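Local coordinates for DNA-directed RNA polymerase subunit E'' (Methanocaldococcus jannaschii, PDB 3LPE), which pairs with Spt5 as the zinc-binding Spt4 subunit of a heterodimer that stimulates transcription elongation, at residues 33-36 with 37-40. Residues are numbered along the deposited sequence; the frame is centred on the assembly and turned at random.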
# COMPACT_ATOMS: atom_id res chain seq x y z
N VAL B 33 1.65 -3.90 -2.97
CA VAL B 33 1.16 -4.20 -4.30
C VAL B 33 0.64 -5.63 -4.35
O VAL B 33 1.40 -6.59 -4.25
CB VAL B 33 2.25 -4.00 -5.35
CG1 VAL B 33 1.70 -4.33 -6.75
CG2 VAL B 33 2.77 -2.57 -5.26
N ILE B 34 -0.66 -5.76 -4.52
CA ILE B 34 -1.28 -7.08 -4.56
C ILE B 34 -1.31 -7.60 -6.00
O ILE B 34 -1.05 -8.77 -6.26
CB ILE B 34 -2.70 -7.02 -3.98
CG1 ILE B 34 -2.65 -6.55 -2.51
CG2 ILE B 34 -3.36 -8.37 -4.06
CD1 ILE B 34 -4.00 -6.25 -1.93
N ASN B 35 -1.63 -6.71 -6.94
CA ASN B 35 -1.69 -7.07 -8.36
C ASN B 35 -0.98 -6.03 -9.21
O ASN B 35 -1.58 -5.04 -9.62
CB ASN B 35 -3.14 -7.24 -8.83
CG ASN B 35 -3.23 -7.74 -10.28
OD1 ASN B 35 -2.29 -7.59 -11.06
ND2 ASN B 35 -4.36 -8.34 -10.64
N PRO B 36 0.31 -6.27 -9.50
CA PRO B 36 1.16 -5.33 -10.23
C PRO B 36 0.59 -5.05 -11.61
O PRO B 36 0.59 -3.90 -12.07
CB PRO B 36 2.50 -6.07 -10.36
CG PRO B 36 2.43 -7.21 -9.43
CD PRO B 36 0.99 -7.54 -9.22
N GLU B 37 0.09 -6.09 -12.26
CA GLU B 37 -0.42 -5.95 -13.62
C GLU B 37 -1.60 -4.98 -13.69
O GLU B 37 -1.75 -4.24 -14.67
CB GLU B 37 -0.83 -7.31 -14.19
CG GLU B 37 0.35 -8.26 -14.47
CD GLU B 37 0.96 -8.87 -13.21
OE1 GLU B 37 2.17 -9.15 -13.21
OE2 GLU B 37 0.22 -9.08 -12.22
N LYS B 38 -2.43 -4.97 -12.66
CA LYS B 38 -3.63 -4.14 -12.70
C LYS B 38 -3.52 -2.85 -11.89
O LYS B 38 -4.42 -2.04 -11.92
CB LYS B 38 -4.84 -4.93 -12.22
CG LYS B 38 -5.42 -5.89 -13.24
CD LYS B 38 -6.67 -6.56 -12.69
CE LYS B 38 -7.38 -7.44 -13.72
NZ LYS B 38 -8.58 -8.11 -13.12
N SER B 39 -2.43 -2.68 -11.15
CA SER B 39 -2.27 -1.49 -10.31
C SER B 39 -1.61 -0.31 -11.05
O SER B 39 -0.45 -0.38 -11.45
CB SER B 39 -1.50 -1.84 -9.03
OG SER B 39 -1.15 -0.68 -8.33
N GLU B 40 -2.36 0.78 -11.19
CA GLU B 40 -1.81 2.01 -11.75
C GLU B 40 -0.79 2.61 -10.79
O GLU B 40 0.25 3.11 -11.23
CB GLU B 40 -2.94 2.99 -12.11
CG GLU B 40 -2.47 4.26 -12.84
CD GLU B 40 -3.60 5.15 -13.38
OE1 GLU B 40 -4.63 5.34 -12.68
OE2 GLU B 40 -3.45 5.67 -14.51
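Asn-35 closes a tight turn on Lys-38 and Ser-39, its carbonyl O accepting weak bonds from Lys-38 N (3.2 Å) and Ser-39 N (2.9 Å), in the helix-like bend made by Pro-36 and Glu-37. Proline suits this place because its ring holds phi near -60° and the turn needs no N-H there. The Asn-35 side chain, with CG anti to its own N (chi1 -175°), folds back over the turn, and OD1 takes the N-H of Lys-38, three residues on, at 3.1 Å, the donor standing well above the amide's carbonyl plane. Asn-35 ND2 rests against the extended Lys-38 chain, 3.6 Å from Lys-38 CD. Glu-37, bent at chi2 (74°), brings OE2 alongside the proline ring, 3.5 Å from Pro-36 CD. Ser-39 is the N-cap of helix 40-44: its small hydroxyl bonds Ala-42 N and also Glu-56 of the neighbouring NusG-type chain. Replacing Asn-35 with leucine would probably leave Lys-38 N with just the weak bond to the backbone carbonyl, and the turn less firmly set. A few mostly weak, bent hydrogen bonds thus shape the link from strand 23-33 to the helix and deliver the capping serine to the Spt5 interface.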